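Local coordinates for protein Fe(2+) transporter FeoB (Legionella pneumophila, PDB 3IBY) that probably carries ferrous iron across the inner membrane in a GTP-driven uptake system, the chain here being its cytosolic GTPase-bearing part, at residues T15-F18 / N19-T22; F43-E47 / H48-I52; C94-E97 / R98-L102; T230-L234 / D235-A239. All blocks are in the same frame, centred on the assembly; numbering follows the deposited sequence.

Overall arrangement
Followed from the N terminus, the four contacts come in series, none nested in or crossing another, and each joins residues close in sequence. Interaction 1 lies within helix 14-22, whose start, including Thr-15, belongs to the predicted P-loop. Interaction 2 closes the tight turn between strands 37-45 and 48-54, and its Phe-43 and Ile-52 pack on Leu-21 of interaction 1, tying hairpin to helix. Interaction 3 starts helix 96-106 of the G domain, about 20 Å centre to centre from interaction 1. Interaction 4 closes the bend between helices 219-229 and 234-253 of the helical bundle. Helix 234-253 then runs back along the G domain, where Tyr-101 of interaction 3 touches Ala-239.

Interaction 1. Residues T15-F18 / N19-T22; sequences TTLF and NALT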
loop_
_atom_site.group_PDB
_atom_site.type_symbol
_atom_site.label_atom_id
_atom_site.label_comp_id
_atom_site.label_asym_id
_atom_site.label_seq_id
_atom_site.Cartn_x
_atom_site.Cartn_y
_atom_site.Cartn_z
ATOM N N THR A 15 6.337 13.236 -1.064
ATOM C CA THR A 15 6.582 14.224 -2.081
ATOM C C THR A 15 8.059 14.453 -2.253
ATOM O O THR A 15 8.548 14.578 -3.358
ATOM C CB THR A 15 5.908 15.539 -1.695
ATOM O OG1 THR A 15 4.499 15.380 -1.834
ATOM C CG2 THR A 15 6.360 16.696 -2.578
ATOM N N THR A 16 8.779 14.515 -1.148
ATOM C CA THR A 16 10.220 14.610 -1.211
ATOM C C THR A 16 10.814 13.439 -1.983
ATOM O O THR A 16 11.723 13.638 -2.770
ATOM C CB THR A 16 10.786 14.707 0.206
ATOM O OG1 THR A 16 10.192 15.849 0.820
ATOM C CG2 THR A 16 12.317 14.854 0.237
ATOM N N LEU A 17 10.306 12.220 -1.796
ATOM C CA LEU A 17 10.859 11.073 -2.565
ATOM C C LEU A 17 10.542 11.230 -4.025
ATOM O O LEU A 17 11.374 10.995 -4.900
ATOM C CB LEU A 17 10.339 9.743 -2.059
ATOM C CG LEU A 17 10.894 8.577 -2.889
ATOM C CD1 LEU A 17 12.424 8.558 -2.986
ATOM C CD2 LEU A 17 10.363 7.311 -2.278
ATOM N N PHE A 18 9.319 11.677 -4.275
ATOM C CA PHE A 18 8.890 11.994 -5.599
ATOM C C PHE A 18 9.844 12.942 -6.242
ATOM O O PHE A 18 10.163 12.760 -7.404
ATOM C CB PHE A 18 7.530 12.630 -5.595
ATOM C CG PHE A 18 7.015 12.903 -6.973
ATOM C CD1 PHE A 18 6.569 11.841 -7.774
ATOM C CD2 PHE A 18 7.024 14.187 -7.486
ATOM C CE1 PHE A 18 6.082 12.063 -9.066
ATOM C CE2 PHE A 18 6.553 14.451 -8.805
ATOM C CZ PHE A 18 6.061 13.392 -9.599
ATOM N N ASN A 19 10.261 13.972 -5.519
ATOM C CA ASN A 19 11.153 14.980 -6.099
ATOM C C ASN A 19 12.564 14.401 -6.332
ATOM O O ASN A 19 13.243 14.706 -7.322
ATOM C CB ASN A 19 11.265 16.202 -5.207
ATOM C CG ASN A 19 9.989 16.998 -5.116
ATOM O OD1 ASN A 19 9.149 16.986 -5.999
ATOM N ND2 ASN A 19 9.845 17.709 -4.013
ATOM N N ALA A 20 12.981 13.569 -5.394
ATOM C CA ALA A 20 14.267 12.988 -5.426
ATOM C C ALA A 20 14.372 12.093 -6.683
ATOM O O ALA A 20 15.380 12.122 -7.402
ATOM C CB ALA A 20 14.472 12.199 -4.169
ATOM N N LEU A 21 13.319 11.332 -6.973
ATOM C CA LEU A 21 13.333 10.412 -8.115
ATOM C C LEU A 21 13.206 11.146 -9.448
ATOM O O LEU A 21 13.916 10.857 -10.374
ATOM C CB LEU A 21 12.186 9.432 -7.975
ATOM C CG LEU A 21 12.262 8.374 -6.865
ATOM C CD1 LEU A 21 10.941 7.703 -6.814
ATOM C CD2 LEU A 21 13.272 7.343 -7.126
ATOM N N THR A 22 12.331 12.137 -9.527
ATOM C CA THR A 22 11.947 12.716 -10.817
ATOM C C THR A 22 12.642 14.035 -11.168
ATOM O O THR A 22 12.684 14.406 -12.309
ATOM C CB THR A 22 10.452 12.925 -10.819
ATOM O OG1 THR A 22 10.126 14.004 -9.939
ATOM C CG2 THR A 22 9.785 11.674 -10.297
#
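The carbonyl oxygen of Phe-18 is gripped twice by one residue a helical turn later: Thr-22 OG1 donates to Phe-18 O at 2.8 Å, and Thr-22 N donates to the same Phe-18 O at 3.1 Å. The two donors arrive from opposite faces of the carbonyl plane. A chi1 of 71° sets the hydroxyl between the backbone N and the carbonyl carbon of Thr-22, turning it back toward the preceding turn. The methyl is thereby directed at the aromatic ring, and Thr-22 CG2 lies 4.1 Å from the centroid of the Phe-18 ring, over its face, in a CH-pi contact. Near the rim, Thr-22 OG1 also stands 3.8 Å above the plane of the Phe-18 ring. On the neighbouring side of the helix, Leu-17 CD1 packs against Leu-21 CG at 3.9 Å, while Leu-21 N bonds to Leu-17 O at 2.9 Å. Leu-17 continues outward to Ile-154 and Leu-157 of helix 154-162, whereas Phe-18 and Leu-21 both rest on Ile-52 of strand 48-54. Thr-15, at the start of the segment, belongs to the predicted GTP-binding P-loop. The example illustrates how a threonine hydroxyl near the end of a helix can satisfy its own polarity on the i-4 carbonyl. That internal bond helps to fix the rotation of Thr-22, so its methyl can sit on a buried ring without stranding a polar group there.

Interaction 2. Residues F43-E47 / H48-I52; sequences FLLGE and HLIEI
Phe-43 and Ile-50 meet on the buried face of an antiparallel hairpin, the aliphatic residue lying over one face of the ring. Ile-50 CB is 3.9 Å from the Phe-43 ring centroid, 18° off the normal, a CH-pi contact, and Ile-50 CG2 comes within 3.4 Å of Phe-43 CE1. The other branch of Ile-50 runs toward the turn, where its CD1 meets Leu-45 CB at 3.5 Å. At the edge of the ring, Ile-52 CD1 approaches Phe-43 CE1 to 4.1 Å. The ring can lean over the partner strand because chi1 of Phe-43 is 61°, which sets CG between its backbone N and carbonyl carbon. Beneath these side chains, the backbones fix the pairing: Phe-43 N donates to Ile-50 O at 2.9 Å, and Ile-50 N to Phe-43 O at 2.8 Å. Leu-44 and Leu-49 form the adjacent non-hydrogen-bonded pair, their side chains on the opposite face of the sheet. The strands are joined by a type II' turn from Leu-45 to His-48, with Gly-46 at its positive-phi corner. Further out, Gln-158 and Leu-161 of helix 154-162 and Leu-21 of helix 14-22 pack on Phe-43. The chemistry is thus divided: reciprocal N-H...O=C bonds of Phe-43 and Ile-50 take up their polar backbone groups, and a largely apolar cluster of Phe-43, Leu-45, Ile-50 and Ile-52 joins the sheet to its covering helices.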
loop_
_atom_site.group_PDB
_atom_site.type_symbol
_atom_site.label_atom_id
_atom_site.label_comp_id
_atom_site.label_asym_id
_atom_site.label_seq_id
_atom_site.Cartn_x
_atom_site.Cartn_y
_atom_site.Cartn_z
ATOM N N PHE A 43 11.976 9.060 -14.665
ATOM C CA PHE A 43 13.407 9.117 -14.691
ATOM C C PHE A 43 13.965 7.988 -15.531
ATOM O O PHE A 43 13.325 6.971 -15.713
ATOM C CB PHE A 43 13.982 9.141 -13.269
ATOM C CG PHE A 43 13.649 7.936 -12.443
ATOM C CD1 PHE A 43 12.435 7.836 -11.797
ATOM C CD2 PHE A 43 14.557 6.905 -12.298
ATOM C CE1 PHE A 43 12.125 6.729 -11.036
ATOM C CE2 PHE A 43 14.274 5.790 -11.509
ATOM C CZ PHE A 43 13.049 5.696 -10.876
ATOM N N LEU A 44 15.157 8.201 -16.075
ATOM C CA LEU A 44 15.894 7.151 -16.732
ATOM C C LEU A 44 16.727 6.400 -15.703
ATOM O O LEU A 44 17.187 6.985 -14.730
ATOM C CB LEU A 44 16.769 7.742 -17.825
ATOM C CG LEU A 44 15.991 8.260 -19.029
ATOM C CD1 LEU A 44 16.922 8.984 -20.028
ATOM C CD2 LEU A 44 15.208 7.141 -19.707
ATOM N N LEU A 45 16.886 5.095 -15.908
ATOM C CA LEU A 45 17.629 4.233 -14.999
ATOM C C LEU A 45 18.379 3.284 -15.883
ATOM O O LEU A 45 18.035 2.097 -16.051
ATOM C CB LEU A 45 16.690 3.508 -14.054
ATOM C CG LEU A 45 17.367 2.721 -12.913
ATOM C CD1 LEU A 45 18.749 3.289 -12.544
ATOM C CD2 LEU A 45 16.453 2.646 -11.659
ATOM N N GLY A 46 19.424 3.851 -16.470
ATOM C CA GLY A 46 20.103 3.272 -17.609
ATOM C C GLY A 46 19.266 3.558 -18.838
ATOM O O GLY A 46 18.824 4.701 -19.062
ATOM N N GLU A 47 19.032 2.506 -19.622
ATOM C CA GLU A 47 18.279 2.635 -20.855
ATOM C C GLU A 47 16.798 2.621 -20.511
ATOM O O GLU A 47 16.014 3.238 -21.223
ATOM C CB GLU A 47 18.669 1.537 -21.831
ATOM C CG GLU A 47 20.212 1.304 -21.855
ATOM C CD GLU A 47 20.793 1.007 -23.232
ATOM O OE1 GLU A 47 20.292 1.547 -24.242
ATOM O OE2 GLU A 47 21.794 0.252 -23.297
ATOM N N HIS A 48 16.462 1.970 -19.386
ATOM C CA HIS A 48 15.108 1.898 -18.808
ATOM C C HIS A 48 14.410 3.215 -18.392
ATOM O O HIS A 48 14.890 3.926 -17.522
ATOM C CB HIS A 48 15.153 1.024 -17.562
ATOM C CG HIS A 48 15.514 -0.397 -17.849
ATOM N ND1 HIS A 48 16.807 -0.872 -17.746
ATOM C CD2 HIS A 48 14.757 -1.440 -18.264
ATOM C CE1 HIS A 48 16.830 -2.150 -18.083
ATOM N NE2 HIS A 48 15.601 -2.519 -18.402
ATOM N N LEU A 49 13.245 3.495 -18.966
ATOM C CA LEU A 49 12.420 4.616 -18.515
ATOM C C LEU A 49 11.526 4.177 -17.341
ATOM O O LEU A 49 10.969 3.088 -17.343
ATOM C CB LEU A 49 11.562 5.125 -19.666
ATOM C CG LEU A 49 10.544 6.217 -19.367
ATOM C CD1 LEU A 49 11.227 7.576 -19.221
ATOM C CD2 LEU A 49 9.492 6.290 -20.474
ATOM N N ILE A 50 11.395 5.031 -16.326
ATOM C CA ILE A 50 10.494 4.744 -15.228
ATOM C C ILE A 50 9.543 5.887 -15.063
ATOM O O ILE A 50 9.964 7.019 -14.801
ATOM C CB ILE A 50 11.233 4.431 -13.882
ATOM C CG1 ILE A 50 11.815 3.009 -13.891
ATOM C CG2 ILE A 50 10.263 4.453 -12.776
ATOM C CD1 ILE A 50 13.257 2.926 -14.110
ATOM N N GLU A 51 8.248 5.592 -15.200
ATOM C CA GLU A 51 7.242 6.623 -15.033
ATOM C C GLU A 51 6.663 6.423 -13.660
ATOM O O GLU A 51 6.593 5.293 -13.183
ATOM C CB GLU A 51 6.143 6.515 -16.079
ATOM C CG GLU A 51 6.622 6.185 -17.470
ATOM C CD GLU A 51 5.478 6.054 -18.457
ATOM O OE1 GLU A 51 4.806 4.969 -18.434
ATOM O OE2 GLU A 51 5.281 7.027 -19.253
ATOM N N ILE A 52 6.268 7.524 -13.037
ATOM C CA ILE A 52 5.801 7.534 -11.660
ATOM C C ILE A 52 4.580 8.417 -11.520
ATOM O O ILE A 52 4.576 9.588 -12.004
ATOM C CB ILE A 52 6.846 8.054 -10.634
ATOM C CG1 ILE A 52 8.012 7.121 -10.534
ATOM C CG2 ILE A 52 6.241 8.149 -9.212
ATOM C CD1 ILE A 52 8.472 6.860 -9.135
#

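Interaction 3. Residues C94-E97 / R98-L102; sequences CHLE and RHLYL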
loop_
_atom_site.group_PDB
_atom_site.type_symbol
_atom_site.label_atom_id
_atom_site.label_comp_id
_atom_site.label_asym_id
_atom_site.label_seq_id
_atom_site.Cartn_x
_atom_site.Cartn_y
_atom_site.Cartn_z
ATOM N N CYS A 94 9.387 6.402 11.619
ATOM C CA CYS A 94 8.992 6.826 12.926
ATOM C C CYS A 94 7.558 6.410 13.266
ATOM O O CYS A 94 7.099 6.633 14.382
ATOM C CB CYS A 94 9.089 8.365 13.015
ATOM S SG CYS A 94 10.713 9.086 12.603
ATOM N N HIS A 95 6.801 5.895 12.310
ATOM C CA HIS A 95 5.413 5.556 12.608
ATOM C C HIS A 95 5.109 4.323 11.852
ATOM O O HIS A 95 4.133 4.292 11.098
ATOM C CB HIS A 95 4.463 6.677 12.193
ATOM C CG HIS A 95 4.712 7.957 12.918
ATOM N ND1 HIS A 95 5.260 9.057 12.302
ATOM C CD2 HIS A 95 4.555 8.294 14.221
ATOM C CE1 HIS A 95 5.368 10.041 13.178
ATOM N NE2 HIS A 95 4.951 9.603 14.350
ATOM N N LEU A 96 5.969 3.328 12.053
ATOM C CA LEU A 96 5.955 2.075 11.341
ATOM C C LEU A 96 4.629 1.377 11.507
ATOM O O LEU A 96 3.984 1.038 10.534
ATOM C CB LEU A 96 7.087 1.189 11.857
ATOM C CG LEU A 96 7.421 -0.036 11.017
ATOM C CD1 LEU A 96 7.872 0.406 9.605
ATOM C CD2 LEU A 96 8.452 -0.928 11.742
ATOM N N GLU A 97 4.186 1.197 12.729
ATOM C CA GLU A 97 2.998 0.411 12.955
ATOM C C GLU A 97 1.762 0.979 12.252
ATOM O O GLU A 97 0.950 0.202 11.674
ATOM C CB GLU A 97 2.731 0.267 14.434
ATOM C CG GLU A 97 1.671 -0.763 14.719
ATOM C CD GLU A 97 1.634 -1.178 16.179
ATOM O OE1 GLU A 97 0.763 -1.997 16.536
ATOM O OE2 GLU A 97 2.462 -0.678 16.959
ATOM N N ARG A 98 1.603 2.306 12.280
ATOM C CA ARG A 98 0.460 2.911 11.578
ATOM C C ARG A 98 0.655 2.704 10.079
ATOM O O ARG A 98 -0.259 2.250 9.376
ATOM C CB ARG A 98 0.282 4.388 11.899
ATOM C CG ARG A 98 -0.706 5.096 10.992
ATOM C CD ARG A 98 -1.115 6.549 11.456
ATOM N NE ARG A 98 -1.481 7.341 10.264
ATOM C CZ ARG A 98 -2.562 8.116 10.096
ATOM N NH1 ARG A 98 -3.434 8.357 11.059
ATOM N NH2 ARG A 98 -2.735 8.705 8.922
ATOM N N HIS A 99 1.866 2.960 9.609
ATOM C CA HIS A 99 2.110 3.062 8.181
ATOM C C HIS A 99 1.990 1.733 7.485
ATOM O O HIS A 99 1.659 1.685 6.310
ATOM C CB HIS A 99 3.455 3.706 7.903
ATOM C CG HIS A 99 3.431 5.194 7.964
ATOM N ND1 HIS A 99 2.602 5.892 8.817
ATOM C CD2 HIS A 99 4.137 6.123 7.279
ATOM C CE1 HIS A 99 2.807 7.191 8.660
ATOM N NE2 HIS A 99 3.726 7.356 7.724
ATOM N N LEU A 100 2.228 0.643 8.206
ATOM C CA LEU A 100 2.084 -0.694 7.643
ATOM C C LEU A 100 0.623 -1.150 7.512
ATOM O O LEU A 100 0.331 -2.229 6.960
ATOM C CB LEU A 100 2.811 -1.684 8.530
ATOM C CG LEU A 100 4.316 -1.617 8.418
ATOM C CD1 LEU A 100 4.934 -2.503 9.486
ATOM C CD2 LEU A 100 4.728 -2.040 7.034
ATOM N N TYR A 101 -0.316 -0.396 8.051
ATOM C CA TYR A 101 -1.696 -0.794 7.838
ATOM C C TYR A 101 -1.927 -0.738 6.345
ATOM O O TYR A 101 -2.370 -1.714 5.753
ATOM C CB TYR A 101 -2.647 0.121 8.587
ATOM C CG TYR A 101 -4.050 -0.396 8.722
ATOM C CD1 TYR A 101 -4.424 -1.137 9.811
ATOM C CD2 TYR A 101 -5.016 -0.108 7.753
ATOM C CE1 TYR A 101 -5.730 -1.587 9.963
ATOM C CE2 TYR A 101 -6.302 -0.565 7.877
ATOM C CZ TYR A 101 -6.661 -1.300 9.007
ATOM O OH TYR A 101 -7.956 -1.736 9.166
ATOM N N LEU A 102 -1.572 0.389 5.744
ATOM C CA LEU A 102 -1.719 0.582 4.307
ATOM C C LEU A 102 -0.982 -0.441 3.500
ATOM O O LEU A 102 -1.456 -0.893 2.455
ATOM C CB LEU A 102 -1.230 1.952 3.902
ATOM C CG LEU A 102 -1.169 2.283 2.416
ATOM C CD1 LEU A 102 -2.558 2.155 1.820
ATOM C CD2 LEU A 102 -0.571 3.713 2.264
#
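Arg-98 brings its CB to 3.9 Å from His-95 O, and its extended side chain leaves the helix toward Tyr-59 and Asn-9, the latter in a predicted GTP-binding loop. His-99 comes next and makes an i to i-4 bond, its N donating to His-95 O at 3.0 Å and lying in the carbonyl plane. With CG anti to the carbonyl carbon (chi1 -82°), the imidazole folds back beside that same oxygen; His-99 ND1 is 3.2 Å from His-95 O, yet the angle is too poor for a hydrogen bond. The ring also brushes the side chain one turn earlier, His-99 ND1 being 3.9 Å from His-95 CB. Leu-100 repeats the backbone pattern more linearly at the acceptor: its N reaches Leu-96 O at 2.9 Å, with a C=O...N angle of 171°. Above this bond the two leucines pack, Leu-100 CD1 against Leu-96 CG at 3.8 Å, and both lie on Ile-91 of strand 86-92. Tyr-101 turns to the other side, stacking on Tyr-59 and touching helix 234-253. Glu-97 faces that helix as well, and its OE1 is hydrogen-bonded to His-247 ND1. With His-95 at the N-cap, this is the opening turn of the helix in a beta-alpha-beta unit, strand 86-92 to strand 113-118, a recurring element of P-loop GTPase domains.

Interaction 4. Residues T230-L234 / D235-A239; sequences TEQNL and DVLLA
Asp-235 and Asn-233 meet at the start of helix 234-253, a helix N-terminus whose N-cap position is held by Asn-233 without a capping bond from its side chain. From Asp-235 the side chain sets out with CB 3.8 Å from Leu-234 C. A chi1 of 53° then places CG between the backbone N and the carbonyl carbon, bringing the carboxylate back over the first turn. At the tip, OD2 accepts a weak bond of 2.9 Å from Val-236 N and lies 3.9 Å from Asn-233 CB. Asp-235 OD2 is also 3.4 Å from Asn-233 O, two acceptors that do not bond. A carboxylate so close to the helix start would probably be favoured by the helix dipole. Asn-233 CB also receives the CG2 methyl of Val-236, on the surface. Regular helical bonding begins here, Leu-237 N donating to Asn-233 O at 3.2 Å with an N-H...O angle of 169°. Leu-234 points inward to Ile-182 and Ala-208, so the turn is seated on the bundle formed with helices 177-193 and 197-209, probably the GDI domain. On the next bond, Leu-238 N reaches Leu-234 O at 2.7 Å, its C=O...N angle an almost straight 175°.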
loop_
_atom_site.group_PDB
_atom_site.type_symbol
_atom_site.label_atom_id
_atom_site.label_comp_id
_atom_site.label_asym_id
_atom_site.label_seq_id
_atom_site.Cartn_x
_atom_site.Cartn_y
_atom_site.Cartn_z
ATOM N N THR A 230 -25.336 -10.307 8.481
ATOM C CA THR A 230 -24.683 -11.365 9.257
ATOM C C THR A 230 -24.461 -10.892 10.701
ATOM O O THR A 230 -24.090 -11.705 11.560
ATOM C CB THR A 230 -23.339 -11.835 8.679
ATOM O OG1 THR A 230 -22.357 -10.813 8.894
ATOM C CG2 THR A 230 -23.471 -12.212 7.184
ATOM N N GLU A 231 -24.684 -9.589 10.956
ATOM C CA GLU A 231 -24.645 -8.981 12.308
ATOM C C GLU A 231 -23.325 -9.296 13.001
ATOM O O GLU A 231 -23.311 -9.528 14.207
ATOM C CB GLU A 231 -25.830 -9.447 13.183
ATOM C CG GLU A 231 -27.161 -9.666 12.434
ATOM C CD GLU A 231 -28.355 -9.001 13.107
ATOM O OE1 GLU A 231 -28.332 -7.763 13.244
ATOM O OE2 GLU A 231 -29.320 -9.701 13.486
ATOM N N GLN A 232 -22.230 -9.322 12.230
ATOM C CA GLN A 232 -20.919 -9.748 12.747
ATOM C C GLN A 232 -19.946 -8.598 12.976
ATOM O O GLN A 232 -18.978 -8.786 13.719
ATOM C CB GLN A 232 -20.246 -10.774 11.814
ATOM C CG GLN A 232 -20.632 -12.251 12.081
ATOM C CD GLN A 232 -19.925 -12.916 13.286
ATOM O OE1 GLN A 232 -18.740 -12.672 13.566
ATOM N NE2 GLN A 232 -20.661 -13.783 13.986
ATOM N N ASN A 233 -20.180 -7.434 12.340
ATOM C CA ASN A 233 -19.218 -6.302 12.347
ATOM C C ASN A 233 -17.899 -6.717 11.745
ATOM O O ASN A 233 -16.829 -6.449 12.291
ATOM C CB ASN A 233 -18.911 -5.773 13.753
ATOM C CG ASN A 233 -20.123 -5.355 14.501
ATOM O OD1 ASN A 233 -20.026 -5.033 15.691
ATOM N ND2 ASN A 233 -21.284 -5.347 13.828
ATOM N N LEU A 234 -17.961 -7.384 10.619
ATOM C CA LEU A 234 -16.734 -7.753 9.963
ATOM C C LEU A 234 -15.695 -6.613 10.018
ATOM O O LEU A 234 -14.505 -6.862 10.246
ATOM C CB LEU A 234 -17.038 -8.139 8.526
ATOM C CG LEU A 234 -16.197 -9.247 7.953
ATOM C CD1 LEU A 234 -16.384 -10.513 8.784
ATOM C CD2 LEU A 234 -16.602 -9.459 6.499
ATOM N N ASP A 235 -16.129 -5.363 9.837
ATOM C CA ASP A 235 -15.145 -4.256 9.678
ATOM C C ASP A 235 -14.237 -4.201 10.881
ATOM O O ASP A 235 -13.009 -4.271 10.769
ATOM C CB ASP A 235 -15.768 -2.872 9.377
ATOM C CG ASP A 235 -16.849 -2.452 10.364
ATOM O OD1 ASP A 235 -17.097 -1.225 10.477
ATOM O OD2 ASP A 235 -17.459 -3.330 11.010
ATOM N N VAL A 236 -14.868 -4.179 12.033
ATOM C CA VAL A 236 -14.163 -4.196 13.284
ATOM C C VAL A 236 -13.241 -5.415 13.377
ATOM O O VAL A 236 -12.063 -5.256 13.702
ATOM C CB VAL A 236 -15.164 -4.171 14.441
ATOM C CG1 VAL A 236 -14.447 -3.974 15.779
ATOM C CG2 VAL A 236 -16.223 -3.080 14.200
ATOM N N LEU A 237 -13.758 -6.613 13.096
ATOM C CA LEU A 237 -12.932 -7.820 13.144
ATOM C C LEU A 237 -11.736 -7.762 12.210
ATOM O O LEU A 237 -10.637 -8.103 12.592
ATOM C CB LEU A 237 -13.746 -9.059 12.803
ATOM C CG LEU A 237 -14.254 -9.863 13.990
ATOM C CD1 LEU A 237 -14.625 -8.941 15.140
ATOM C CD2 LEU A 237 -15.429 -10.759 13.593
ATOM N N LEU A 238 -11.927 -7.330 10.982
ATOM C CA LEU A 238 -10.814 -7.377 10.034
ATOM C C LEU A 238 -9.716 -6.372 10.403
ATOM O O LEU A 238 -8.517 -6.678 10.315
ATOM C CB LEU A 238 -11.306 -7.099 8.616
ATOM C CG LEU A 238 -10.943 -8.121 7.528
ATOM C CD1 LEU A 238 -12.077 -8.123 6.486
ATOM C CD2 LEU A 238 -9.565 -7.853 6.889
ATOM N N ALA A 239 -10.137 -5.168 10.798
ATOM C CA ALA A 239 -9.209 -4.144 11.329
ATOM C C ALA A 239 -8.355 -4.691 12.477
ATOM O O ALA A 239 -7.156 -4.415 12.535
ATOM C CB ALA A 239 -9.968 -2.880 11.792
#